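Local atomic coordinates of carbohydrate binding family 6 (Clostridium thermocellum, PDB entry 5A8C), a protein that hydrolyses terminal alpha-L-arabinofuranosyl residues from arabinosides, acting as a family 43 glycoside hydrolase built on a five-bladed beta-propeller. Residues C53-S57 with N67-T72; E238-S242 with D311-K315; V254-P260 with I314-P319; P260-N266 with H283-K289. All coordinates share one frame; numbering follows the deposited sequence.

Contact 1. Residues C53-S57 with N67-T72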
loop_
_atom_site.group_PDB
_atom_site.type_symbol
_atom_site.label_atom_id
_atom_site.label_comp_id
_atom_site.label_asym_id
_atom_site.label_seq_id
_atom_site.Cartn_x
_atom_site.Cartn_y
_atom_site.Cartn_z
ATOM N N CYS A 53 -5.431 0.061 6.245
ATOM C CA CYS A 53 -6.104 -0.421 5.054
ATOM C C CYS A 53 -7.082 0.633 4.535
ATOM O O CYS A 53 -7.703 1.361 5.309
ATOM C CB CYS A 53 -6.936 -1.674 5.321
ATOM S SG CYS A 53 -5.973 -3.077 5.901
ATOM N N SER A 54 -7.275 0.645 3.217
ATOM C CA SER A 54 -8.491 1.238 2.669
ATOM C C SER A 54 -9.697 0.627 3.369
ATOM O O SER A 54 -9.783 -0.609 3.411
ATOM C CB SER A 54 -8.601 0.859 1.187
ATOM O OG SER A 54 -7.600 1.460 0.406
ATOM N N HIS A 55 -10.599 1.431 3.907
ATOM C CA HIS A 55 -11.865 0.893 4.431
ATOM C C HIS A 55 -12.883 0.825 3.293
ATOM O O HIS A 55 -13.336 1.860 2.803
ATOM C CB HIS A 55 -12.369 1.758 5.526
ATOM C CG HIS A 55 -13.755 1.393 6.008
ATOM N ND1 HIS A 55 -14.367 0.164 6.109
ATOM C CD2 HIS A 55 -14.674 2.292 6.418
ATOM C CE1 HIS A 55 -15.617 0.351 6.562
ATOM N NE2 HIS A 55 -15.814 1.633 6.770
ATOM N N ASP A 56 -13.144 -0.378 2.787
ATOM C CA ASP A 56 -14.192 -0.599 1.814
ATOM C C ASP A 56 -15.533 -0.467 2.526
ATOM O O ASP A 56 -15.891 -1.345 3.316
ATOM C CB ASP A 56 -14.095 -2.012 1.174
ATOM C CG ASP A 56 -13.155 -2.143 -0.001
ATOM O OD1 ASP A 56 -12.813 -1.142 -0.667
ATOM O OD2 ASP A 56 -12.822 -3.333 -0.294
ATOM N N SER A 57 -16.266 0.592 2.270
ATOM C CA SER A 57 -17.565 0.778 2.916
ATOM C C SER A 57 -18.518 -0.354 2.543
ATOM O O SER A 57 -18.459 -0.913 1.453
ATOM C CB SER A 57 -18.203 2.072 2.483
ATOM O OG SER A 57 -17.371 3.175 2.814
ATOM N N ASN A 67 -15.803 3.018 -2.622
ATOM C CA ASN A 67 -16.328 3.903 -1.589
ATOM C C ASN A 67 -15.440 3.752 -0.359
ATOM O O ASN A 67 -15.745 2.961 0.532
ATOM C CB ASN A 67 -17.789 3.597 -1.282
ATOM C CG ASN A 67 -18.360 4.545 -0.298
ATOM O OD1 ASN A 67 -17.742 5.567 0.085
ATOM N ND2 ASN A 67 -19.556 4.207 0.184
ATOM N N ILE A 68 -14.296 4.441 -0.411
ATOM C CA ILE A 68 -13.218 4.332 0.582
ATOM C C ILE A 68 -13.013 5.749 1.179
ATOM O O ILE A 68 -12.155 6.514 0.696
ATOM C CB ILE A 68 -11.917 3.815 -0.037
ATOM C CG1 ILE A 68 -12.118 2.443 -0.715
ATOM C CG2 ILE A 68 -10.844 3.712 1.027
ATOM C CD1 ILE A 68 -11.001 2.114 -1.698
ATOM N N PRO A 69 -13.784 6.117 2.206
ATOM C CA PRO A 69 -13.732 7.463 2.754
ATOM C C PRO A 69 -12.696 7.627 3.842
ATOM O O PRO A 69 -12.441 8.733 4.308
ATOM C CB PRO A 69 -15.152 7.677 3.269
ATOM C CG PRO A 69 -15.592 6.310 3.698
ATOM C CD PRO A 69 -14.995 5.405 2.658
ATOM N N ASP A 70 -12.214 6.491 4.352
ATOM C CA ASP A 70 -11.425 6.447 5.571
ATOM C C ASP A 70 -10.465 5.234 5.536
ATOM O O ASP A 70 -10.534 4.421 4.623
ATOM C CB ASP A 70 -12.341 6.555 6.812
ATOM C CG ASP A 70 -13.519 5.628 6.848
ATOM O OD1 ASP A 70 -13.550 4.666 6.080
ATOM O OD2 ASP A 70 -14.390 5.854 7.727
ATOM N N ILE A 71 -9.595 5.206 6.548
ATOM C CA ILE A 71 -8.527 4.213 6.685
ATOM C C ILE A 71 -8.745 3.448 8.005
ATOM O O ILE A 71 -8.779 4.072 9.058
ATOM C CB ILE A 71 -7.168 4.894 6.699
ATOM C CG1 ILE A 71 -6.898 5.627 5.437
ATOM C CG2 ILE A 71 -6.061 3.907 7.055
ATOM C CD1 ILE A 71 -6.887 4.776 4.263
ATOM N N THR A 72 -8.751 2.126 7.911
ATOM C CA THR A 72 -8.871 1.228 9.058
ATOM C C THR A 72 -7.502 0.868 9.570
ATOM O O THR A 72 -6.583 0.686 8.773
ATOM C CB THR A 72 -9.591 -0.084 8.584
ATOM O OG1 THR A 72 -10.847 0.234 8.031
ATOM C CG2 THR A 72 -9.693 -1.094 9.692
HETATM O O HOH W 1 -16.760 4.556 7.632
HETATM O O HOH W 2 -14.802 0.501 -1.805
#
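Cys53 and Thr72 form an antiparallel hydrogen-bonded pair: Cys53 N gives its hydrogen to Thr72 O at 2.8 Å, and Thr72 N returns one to Cys53 O. Beyond it come Ser54 and Ile71, a non-hydrogen-bonded pair, and then His55 N, which donates to Asp70 O at 3.1 Å. At the far end Asn67 O takes two hydrogens from Ser57, whose N reaches it at 3.0 Å, nearly along the C=O axis, whereas OG, at 2.8 Å, comes from 47° above the carbonyl plane. With OG beside its own backbone N (chi1 -59°), Ser57 presents both together. His55 O instead receives a CA-H contact from Ile68, CA to O 3.3 Å. One water bonds Asp70 OD2 and, weakly, His55 NE2; another joins Asp56 OD1 to Asn67 N. Other polar ends are met from outside: Ser54 OG bonds Asp39, Asp56 OD1 also forms a salt bridge with Arg299, and Thr72 OG1 bonds Glu87. The Ile68 side chain is about 4 Å from a bound Tris, probably from the crystallisation liquor. The strands, 48-56 and 70-76, are the central two of a four-stranded antiparallel propeller blade, between 36-45 and 83-90; Ser57 and Asn67 extend the pairing into loops.

Contact 2. Residues E238-S242 with D311-K315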
loop_
_atom_site.group_PDB
_atom_site.type_symbol
_atom_site.label_atom_id
_atom_site.label_comp_id
_atom_site.label_asym_id
_atom_site.label_seq_id
_atom_site.Cartn_x
_atom_site.Cartn_y
_atom_site.Cartn_z
ATOM N N GLU A 238 4.269 -8.282 -8.611
ATOM C CA GLU A 238 5.531 -8.566 -9.287
ATOM C C GLU A 238 6.573 -7.592 -8.802
ATOM O O GLU A 238 6.286 -6.685 -8.021
ATOM C CB GLU A 238 5.340 -8.554 -10.795
ATOM C CG GLU A 238 4.115 -9.394 -11.194
ATOM C CD GLU A 238 3.965 -9.732 -12.660
ATOM O OE1 GLU A 238 4.993 -9.929 -13.350
ATOM O OE2 GLU A 238 2.835 -9.856 -13.123
ATOM N N TYR A 239 7.850 -7.803 -9.193
ATOM C CA TYR A 239 8.887 -6.956 -8.637
ATOM C C TYR A 239 10.135 -6.919 -9.498
ATOM O O TYR A 239 10.389 -7.769 -10.351
ATOM C CB TYR A 239 9.249 -7.361 -7.189
ATOM C CG TYR A 239 10.147 -8.578 -7.060
ATOM C CD1 TYR A 239 9.701 -9.844 -7.467
ATOM C CD2 TYR A 239 11.419 -8.486 -6.557
ATOM C CE1 TYR A 239 10.515 -10.944 -7.372
ATOM C CE2 TYR A 239 12.256 -9.591 -6.452
ATOM C CZ TYR A 239 11.770 -10.828 -6.833
ATOM O OH TYR A 239 12.636 -11.900 -6.767
ATOM N N MET A 240 10.915 -5.884 -9.170
ATOM C CA MET A 240 12.230 -5.619 -9.733
ATOM C C MET A 240 13.223 -5.375 -8.621
ATOM O O MET A 240 12.827 -4.958 -7.522
ATOM C CB MET A 240 12.214 -4.389 -10.630
ATOM C CG MET A 240 11.109 -4.317 -11.656
ATOM S SD MET A 240 11.267 -2.932 -12.801
ATOM C CE MET A 240 11.118 -1.553 -11.794
ATOM N N MET A 241 14.510 -5.540 -8.900
ATOM C CA MET A 241 15.575 -5.262 -7.947
ATOM C C MET A 241 16.595 -4.327 -8.555
ATOM O O MET A 241 16.848 -4.365 -9.778
ATOM C CB MET A 241 16.294 -6.549 -7.522
ATOM C CG MET A 241 15.435 -7.441 -6.654
ATOM S SD MET A 241 16.124 -9.083 -6.362
ATOM C CE MET A 241 17.491 -8.659 -5.320
ATOM N N SER A 242 17.259 -3.551 -7.682
ATOM C CA SER A 242 18.328 -2.644 -8.110
ATOM C C SER A 242 19.317 -2.448 -6.992
ATOM O O SER A 242 18.990 -2.613 -5.808
ATOM C CB SER A 242 17.749 -1.289 -8.477
ATOM O OG SER A 242 18.809 -0.434 -8.943
ATOM N N ASP A 311 20.162 -15.808 -3.329
ATOM C CA ASP A 311 20.651 -14.734 -4.219
ATOM C C ASP A 311 19.911 -13.391 -3.983
ATOM O O ASP A 311 20.120 -12.420 -4.722
ATOM C CB ASP A 311 20.566 -15.157 -5.696
ATOM C CG ASP A 311 19.155 -15.324 -6.215
ATOM O OD1 ASP A 311 18.202 -15.125 -5.440
ATOM O OD2 ASP A 311 19.000 -15.745 -7.388
ATOM N N GLY A 312 19.014 -13.337 -2.994
ATOM C CA GLY A 312 18.280 -12.140 -2.673
ATOM C C GLY A 312 16.959 -11.989 -3.374
ATOM O O GLY A 312 16.198 -11.075 -3.043
ATOM N N THR A 313 16.686 -12.819 -4.379
ATOM C CA THR A 313 15.360 -12.821 -4.969
ATOM C C THR A 313 14.371 -13.314 -3.904
ATOM O O THR A 313 14.725 -13.897 -2.867
ATOM C CB THR A 313 15.298 -13.654 -6.239
ATOM O OG1 THR A 313 15.688 -14.994 -5.986
ATOM C CG2 THR A 313 16.211 -13.037 -7.302
ATOM N N ILE A 314 13.103 -13.014 -4.167
ATOM C CA ILE A 314 11.996 -13.366 -3.275
ATOM C C ILE A 314 11.301 -14.612 -3.805
ATOM O O ILE A 314 10.908 -14.665 -4.974
ATOM C CB ILE A 314 11.015 -12.186 -3.138
ATOM C CG1 ILE A 314 11.721 -11.010 -2.491
ATOM C CG2 ILE A 314 9.788 -12.621 -2.346
ATOM C CD1 ILE A 314 10.929 -9.728 -2.507
ATOM N N LYS A 315 11.128 -15.613 -2.939
ATOM C CA LYS A 315 10.338 -16.797 -3.333
ATOM C C LYS A 315 8.889 -16.421 -3.444
ATOM O O LYS A 315 8.363 -15.645 -2.676
ATOM C CB LYS A 315 10.372 -17.927 -2.313
ATOM C CG LYS A 315 11.717 -18.558 -2.166
ATOM C CD LYS A 315 11.670 -19.756 -1.219
ATOM C CE LYS A 315 12.804 -19.741 -0.179
ATOM N NZ LYS A 315 12.634 -20.591 1.052
#
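Tyr239 and Ile314 are joined by the single hydrogen bond that crosses this contact. Ile314 N donates to Tyr239 OH at 2.9 Å, and the N-H...O angle of 169° shows a nearly straight bond, so the phenol oxygen anchors the backbone of the loop. The ring reaches over from its strand with CG between the backbone N and the carbonyl carbon (chi1 78°).

Van der Waals contacts accompany that bond. The apolar ones are Ile314 CD1, which lies over one face of the Tyr239 ring, 4.1 Å above the plane and offset toward the rim, and Met241 SD near Thr313 CG2. Met241 bends at its last torsion (chi3 70°), which lays its methyl CE 3.6 Å from Gly312 O.

Polar bonds inside the loop fix its shape. Asp311 OD1 accepts from Thr313 N at 3.0 Å, an Asx turn, and from Thr313 OG1 at 2.6 Å through its syn lone pair.

The contact lays the loop after strand 300-306 against strand 237-242, an inner strand of a four-stranded antiparallel sheet. Its neighbours take part as well: Tyr223 of strand 221-228 bonds Gly312 O and touches Ile314, and Ile255 of strand 250-256 packs on both Tyr239 and Ile314.

Contact 3. Residues V254-P260 with I314-P319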
loop_
_atom_site.group_PDB
_atom_site.type_symbol
_atom_site.label_atom_id
_atom_site.label_comp_id
_atom_site.label_asym_id
_atom_site.label_seq_id
_atom_site.Cartn_x
_atom_site.Cartn_y
_atom_site.Cartn_z
ATOM N N VAL A 254 7.415 -12.873 -9.880
ATOM C CA VAL A 254 6.166 -12.774 -9.131
ATOM C C VAL A 254 6.397 -13.047 -7.655
ATOM O O VAL A 254 6.958 -14.066 -7.278
ATOM C CB VAL A 254 5.129 -13.786 -9.702
ATOM C CG1 VAL A 254 3.892 -13.832 -8.832
ATOM C CG2 VAL A 254 4.768 -13.419 -11.144
ATOM N N ILE A 255 5.932 -12.127 -6.826
ATOM C CA ILE A 255 5.857 -12.316 -5.379
ATOM C C ILE A 255 4.576 -12.998 -4.953
ATOM O O ILE A 255 4.587 -13.915 -4.129
ATOM C CB ILE A 255 6.000 -10.982 -4.639
ATOM C CG1 ILE A 255 7.369 -10.361 -4.929
ATOM C CG2 ILE A 255 5.767 -11.195 -3.137
ATOM C CD1 ILE A 255 7.586 -9.007 -4.308
ATOM N N LEU A 256 3.441 -12.562 -5.480
ATOM C CA LEU A 256 2.125 -13.040 -5.035
ATOM C C LEU A 256 1.229 -13.205 -6.246
ATOM O O LEU A 256 1.039 -12.237 -6.983
ATOM C CB LEU A 256 1.503 -12.091 -4.045
ATOM C CG LEU A 256 0.239 -12.604 -3.350
ATOM C CD1 LEU A 256 0.548 -13.658 -2.290
ATOM C CD2 LEU A 256 -0.519 -11.432 -2.737
ATOM N N PRO A 257 0.752 -14.400 -6.537
ATOM C CA PRO A 257 -0.230 -14.576 -7.605
ATOM C C PRO A 257 -1.602 -14.056 -7.162
ATOM O O PRO A 257 -1.708 -13.408 -6.130
ATOM C CB PRO A 257 -0.220 -16.100 -7.802
ATOM C CG PRO A 257 -0.061 -16.604 -6.429
ATOM C CD PRO A 257 0.867 -15.654 -5.731
ATOM N N GLN A 258 -2.637 -14.319 -7.956
ATOM C CA GLN A 258 -3.994 -14.059 -7.410
ATOM C C GLN A 258 -4.190 -14.920 -6.171
ATOM O O GLN A 258 -4.009 -16.132 -6.239
ATOM C CB GLN A 258 -5.060 -14.425 -8.426
ATOM C CG GLN A 258 -5.260 -13.363 -9.484
ATOM C CD GLN A 258 -6.089 -12.202 -8.991
ATOM O OE1 GLN A 258 -7.143 -12.412 -8.377
ATOM N NE2 GLN A 258 -5.688 -10.992 -9.293
ATOM N N PRO A 259 -4.584 -14.307 -5.066
ATOM C CA PRO A 259 -4.943 -15.124 -3.884
ATOM C C PRO A 259 -6.206 -15.906 -4.136
ATOM O O PRO A 259 -6.990 -15.561 -5.040
ATOM C CB PRO A 259 -5.174 -14.085 -2.804
ATOM C CG PRO A 259 -5.108 -12.848 -3.381
ATOM C CD PRO A 259 -4.774 -12.879 -4.806
ATOM N N PRO A 260 -6.495 -16.903 -3.310
ATOM C CA PRO A 260 -7.814 -17.545 -3.379
ATOM C C PRO A 260 -8.931 -16.567 -3.094
ATOM O O PRO A 260 -8.765 -15.545 -2.425
ATOM C CB PRO A 260 -7.727 -18.650 -2.314
ATOM C CG PRO A 260 -6.705 -18.142 -1.376
ATOM C CD PRO A 260 -5.688 -17.385 -2.200
ATOM N N ILE A 314 13.103 -13.014 -4.167
ATOM C CA ILE A 314 11.996 -13.366 -3.275
ATOM C C ILE A 314 11.301 -14.612 -3.805
ATOM O O ILE A 314 10.908 -14.665 -4.974
ATOM C CB ILE A 314 11.015 -12.186 -3.138
ATOM C CG1 ILE A 314 11.721 -11.010 -2.491
ATOM C CG2 ILE A 314 9.788 -12.621 -2.346
ATOM C CD1 ILE A 314 10.929 -9.728 -2.507
ATOM N N LYS A 315 11.128 -15.613 -2.939
ATOM C CA LYS A 315 10.338 -16.797 -3.333
ATOM C C LYS A 315 8.889 -16.421 -3.444
ATOM O O LYS A 315 8.363 -15.645 -2.676
ATOM C CB LYS A 315 10.372 -17.927 -2.313
ATOM C CG LYS A 315 11.717 -18.558 -2.166
ATOM C CD LYS A 315 11.670 -19.756 -1.219
ATOM C CE LYS A 315 12.804 -19.741 -0.179
ATOM N NZ LYS A 315 12.634 -20.591 1.052
ATOM N N GLN A 316 8.236 -16.994 -4.423
ATOM C CA GLN A 316 6.821 -16.727 -4.560
ATOM C C GLN A 316 6.068 -17.159 -3.275
ATOM O O GLN A 316 6.247 -18.263 -2.772
ATOM C CB GLN A 316 6.256 -17.439 -5.770
ATOM C CG GLN A 316 4.799 -17.087 -6.022
ATOM C CD GLN A 316 4.382 -17.543 -7.349
ATOM O OE1 GLN A 316 5.080 -17.373 -8.382
ATOM N NE2 GLN A 316 3.240 -18.148 -7.363
ATOM N N VAL A 317 5.214 -16.258 -2.778
ATOM C CA VAL A 317 4.421 -16.509 -1.583
ATOM C C VAL A 317 3.351 -17.517 -1.877
ATOM O O VAL A 317 2.744 -17.522 -2.973
ATOM C CB VAL A 317 3.819 -15.162 -1.098
ATOM C CG1 VAL A 317 2.801 -15.341 0.045
ATOM C CG2 VAL A 317 4.928 -14.206 -0.638
ATOM N N VAL A 318 3.099 -18.345 -0.864
ATOM C CA VAL A 318 2.060 -19.362 -0.909
ATOM C C VAL A 318 0.911 -18.925 -0.011
ATOM O O VAL A 318 1.020 -18.951 1.221
ATOM C CB VAL A 318 2.609 -20.692 -0.434
ATOM C CG1 VAL A 318 1.532 -21.743 -0.414
ATOM C CG2 VAL A 318 3.754 -21.131 -1.334
ATOM N N PRO A 319 -0.225 -18.479 -0.605
ATOM C CA PRO A 319 -1.328 -18.084 0.242
ATOM C C PRO A 319 -1.809 -19.260 1.098
ATOM O O PRO A 319 -1.887 -20.383 0.603
ATOM C CB PRO A 319 -2.384 -17.621 -0.772
ATOM C CG PRO A 319 -1.625 -17.142 -1.963
ATOM C CD PRO A 319 -0.462 -18.112 -2.025
HETATM O O HOH W 3 9.532 -14.929 -7.286
#
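The carboxamide of Gln316 is the flat group that meets the other segment, and its two ends find different neighbours. OE1 rests 3.8 Å from Val254 CG1, whereas NE2 lies 3.8 Å from Pro257 CG; both are van der Waals contacts, not bonds. An extended chain beyond CG, itself anti to the backbone N (chi1 -175°), carries the amide alongside Val254. Of the puckered proline rings, Pro319 presents CB to Pro260 CD at 3.6 Å and CG to Leu256 CD1.

Between these ends the backbones are tied once directly. Val317 N donates to Ile255 O at 2.8 Å with an N-H...O angle of 168°, and a water donates to both Val254 O and Ile314 O, bridging the two backbones. Around this bond the branched side chains interlock: Leu256 CD1 touches Val317 CG1 at 3.7 Å, Ile255 CG2 meets Val317 CG2 at 4.0 Å, and Ile255 CD1 meets Ile314 CD1 at 3.9 Å. Val317 also packs on Val280 and Met306 and Leu256 on Tyr282, so the contact reaches the adjoining three-stranded sheet.

The segments run nearly the same way, their end-to-end directions 7° apart. Ile255 and Leu256 lie together opposite Ile237 as a classic beta bulge, and the chain turns a corner at Ile255, near the end of an edge strand of one propeller sheet.

Contact 4. Residues P260-N266 with H283-K289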
loop_
_atom_site.group_PDB
_atom_site.type_symbol
_atom_site.label_atom_id
_atom_site.label_comp_id
_atom_site.label_asym_id
_atom_site.label_seq_id
_atom_site.Cartn_x
_atom_site.Cartn_y
_atom_site.Cartn_z
ATOM N N PRO A 260 -6.495 -16.903 -3.310
ATOM C CA PRO A 260 -7.814 -17.545 -3.379
ATOM C C PRO A 260 -8.931 -16.567 -3.094
ATOM O O PRO A 260 -8.765 -15.545 -2.425
ATOM C CB PRO A 260 -7.727 -18.650 -2.314
ATOM C CG PRO A 260 -6.705 -18.142 -1.376
ATOM C CD PRO A 260 -5.688 -17.385 -2.200
ATOM N N ASP A 261 -10.105 -16.909 -3.620
ATOM C CA ASP A 261 -11.303 -16.134 -3.347
ATOM C C ASP A 261 -11.150 -14.665 -3.678
ATOM O O ASP A 261 -11.580 -13.793 -2.912
ATOM C CB ASP A 261 -11.774 -16.322 -1.896
ATOM C CG ASP A 261 -12.141 -17.742 -1.521
ATOM O OD1 ASP A 261 -12.351 -18.581 -2.440
ATOM O OD2 ASP A 261 -12.272 -18.015 -0.316
ATOM N N ASN A 262 -10.587 -14.386 -4.862
ATOM C CA ASN A 262 -10.372 -13.027 -5.281
ATOM C C ASN A 262 -11.077 -12.622 -6.543
ATOM O O ASN A 262 -10.921 -11.458 -6.983
ATOM C CB ASN A 262 -8.892 -12.663 -5.323
ATOM C CG ASN A 262 -8.671 -11.183 -5.224
ATOM O OD1 ASN A 262 -9.194 -10.535 -4.298
ATOM N ND2 ASN A 262 -7.890 -10.619 -6.106
ATOM N N TYR A 263 -11.802 -13.521 -7.209
ATOM C CA TYR A 263 -12.703 -13.144 -8.304
ATOM C C TYR A 263 -11.969 -12.442 -9.454
ATOM O O TYR A 263 -12.540 -11.621 -10.157
ATOM C CB TYR A 263 -13.874 -12.320 -7.812
ATOM C CG TYR A 263 -14.747 -13.030 -6.811
ATOM C CD1 TYR A 263 -14.457 -13.011 -5.462
ATOM C CD2 TYR A 263 -15.881 -13.718 -7.218
ATOM C CE1 TYR A 263 -15.274 -13.641 -4.526
ATOM C CE2 TYR A 263 -16.688 -14.376 -6.302
ATOM C CZ TYR A 263 -16.391 -14.282 -4.964
ATOM O OH TYR A 263 -17.209 -14.879 -4.026
ATOM N N SER A 264 -10.708 -12.833 -9.677
ATOM C CA SER A 264 -9.904 -12.272 -10.783
ATOM C C SER A 264 -9.871 -10.762 -10.767
ATOM O O SER A 264 -9.769 -10.106 -11.794
ATOM C CB SER A 264 -10.372 -12.788 -12.143
ATOM O OG SER A 264 -10.292 -14.211 -12.146
ATOM N N ASN A 265 -9.884 -10.181 -9.558
ATOM C CA ASN A 265 -9.933 -8.737 -9.403
ATOM C C ASN A 265 -8.614 -8.190 -8.850
ATOM O O ASN A 265 -7.581 -8.847 -8.921
ATOM C CB ASN A 265 -11.175 -8.344 -8.615
ATOM C CG ASN A 265 -11.735 -6.975 -9.069
ATOM O OD1 ASN A 265 -11.075 -5.896 -8.950
ATOM N ND2 ASN A 265 -12.944 -6.987 -9.540
ATOM N N ASN A 266 -8.628 -6.966 -8.344
ATOM C CA ASN A 266 -7.392 -6.326 -7.984
ATOM C C ASN A 266 -6.682 -6.987 -6.820
ATOM O O ASN A 266 -7.249 -7.729 -5.995
ATOM C CB ASN A 266 -7.556 -4.819 -7.811
ATOM C CG ASN A 266 -8.649 -4.426 -6.848
ATOM O OD1 ASN A 266 -8.927 -5.142 -5.859
ATOM N ND2 ASN A 266 -9.327 -3.333 -7.149
ATOM N N HIS A 283 -4.803 -8.439 0.132
ATOM C CA HIS A 283 -6.246 -8.608 0.321
ATOM C C HIS A 283 -6.802 -9.684 -0.568
ATOM O O HIS A 283 -6.261 -10.056 -1.622
ATOM C CB HIS A 283 -7.040 -7.265 0.147
ATOM C CG HIS A 283 -7.029 -6.686 -1.228
ATOM N ND1 HIS A 283 -6.619 -5.402 -1.460
ATOM C CD2 HIS A 283 -7.467 -7.225 -2.405
ATOM C CE1 HIS A 283 -6.761 -5.197 -2.739
ATOM N NE2 HIS A 283 -7.257 -6.259 -3.354
ATOM N N ASN A 284 -7.969 -10.212 -0.148
ATOM C CA ASN A 284 -8.784 -11.035 -1.014
ATOM C C ASN A 284 -10.236 -10.731 -0.715
ATOM O O ASN A 284 -10.555 -9.664 -0.182
ATOM C CB ASN A 284 -8.404 -12.530 -0.960
ATOM C CG ASN A 284 -8.798 -13.252 0.298
ATOM O OD1 ASN A 284 -9.319 -12.645 1.230
ATOM N ND2 ASN A 284 -8.535 -14.541 0.318
ATOM N N ARG A 285 -11.131 -11.614 -1.148
ATOM C CA ARG A 285 -12.584 -11.406 -1.017
ATOM C C ARG A 285 -13.276 -12.588 -0.357
ATOM O O ARG A 285 -14.410 -12.891 -0.656
ATOM C CB ARG A 285 -13.163 -11.023 -2.372
ATOM C CG ARG A 285 -12.660 -9.659 -2.852
ATOM C CD ARG A 285 -12.596 -9.535 -4.375
ATOM N NE ARG A 285 -12.518 -8.157 -4.803
ATOM C CZ ARG A 285 -11.420 -7.489 -5.192
ATOM N NH1 ARG A 285 -10.204 -8.023 -5.147
ATOM N NH2 ARG A 285 -11.569 -6.270 -5.645
ATOM N N THR A 286 -12.555 -13.258 0.577
ATOM C CA THR A 286 -13.103 -14.434 1.213
ATOM C C THR A 286 -14.257 -14.120 2.143
ATOM O O THR A 286 -15.202 -14.934 2.273
ATOM C CB THR A 286 -12.032 -15.263 1.874
ATOM O OG1 THR A 286 -12.516 -16.612 2.020
ATOM C CG2 THR A 286 -11.585 -14.728 3.162
ATOM N N VAL A 287 -14.234 -13.004 2.871
ATOM C CA VAL A 287 -15.345 -12.647 3.743
ATOM C C VAL A 287 -16.614 -12.442 2.964
ATOM O O VAL A 287 -17.689 -12.991 3.288
ATOM C CB VAL A 287 -14.997 -11.457 4.662
ATOM C CG1 VAL A 287 -16.219 -11.021 5.491
ATOM C CG2 VAL A 287 -13.792 -11.761 5.545
ATOM N N ALA A 288 -16.505 -11.645 1.904
ATOM C CA ALA A 288 -17.660 -11.446 1.020
ATOM C C ALA A 288 -18.137 -12.773 0.447
ATOM O O ALA A 288 -19.351 -13.034 0.400
ATOM C CB ALA A 288 -17.286 -10.483 -0.074
ATOM N N LYS A 289 -17.225 -13.639 0.002
ATOM C CA LYS A 289 -17.636 -14.927 -0.562
ATOM C C LYS A 289 -18.417 -15.733 0.460
ATOM O O LYS A 289 -19.494 -16.283 0.155
ATOM C CB LYS A 289 -16.400 -15.713 -0.997
ATOM C CG LYS A 289 -16.748 -17.072 -1.571
ATOM C CD LYS A 289 -15.554 -17.817 -2.070
ATOM C CE LYS A 289 -15.851 -19.227 -2.565
ATOM N NZ LYS A 289 -16.279 -20.166 -1.498
HETATM O O HOH W 4 -13.906 -20.126 0.285
#
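Asn266 O is gripped by three donors: Arg285 NH1 at 3.1 Å, His283 NE2 at 3.0 Å and Asn262 ND2 at 3.0 Å. The contact closes a loop between two sheets of the beta-propeller onto the end of strand 277-284 and the start of helix 286-291, where Arg285 holds the N-cap position. Asn266 OD1 accepts again from Arg285, the NH2 bond being 2.9 Å, and Arg299 bonds the same oxygen. Asn262 OD1 also lies at the edge of the guanidinium, in its plane, 2.8 Å from NH1. Pro295 O and Val296 O take hydrogens from NE and NH2, so the group is held against rotation. The side chain of Asn266 is about 4 Å from a bound Tris, probably from the crystallisation liquor, which may mark a pocket.

Nearer the helix, Asp261 O accepts from Arg285 N at 2.8 Å and Pro260 O from Asn284 ND2. Asp261 OD2 faces Thr286 OG1, whose proton may go to it or to Gln290 OE1, and Tyr263 sets its ring edge against Arg285 CB. The Arg285 chain, extended from CG to NE, delivers its flat end beneath Asn265, whose CB sits 3.4 Å above the guanidinium plane, over its centre.

Along the chain contact 1 closes first; contacts 2 and 3 then end on the same stretch after strand 300-306, sharing Ile314 and Lys315, and contact 4 is nested inside the loops both close. Contacts 2 and 3, with centres about 13 Å apart, use the adjacent strands 237-242 and 250-256 of one sheet. Contacts 3 and 4 share Pro260, their centres about 14 Å apart. Contact 1 belongs to a different sheet, its centre about 30 Å from that of contact 2 across the middle of the chain. It approaches contact 4 to about 6 Å between nearest atoms, and each has a side chain about 4 Å from a bound Tris, so both may line one pocket.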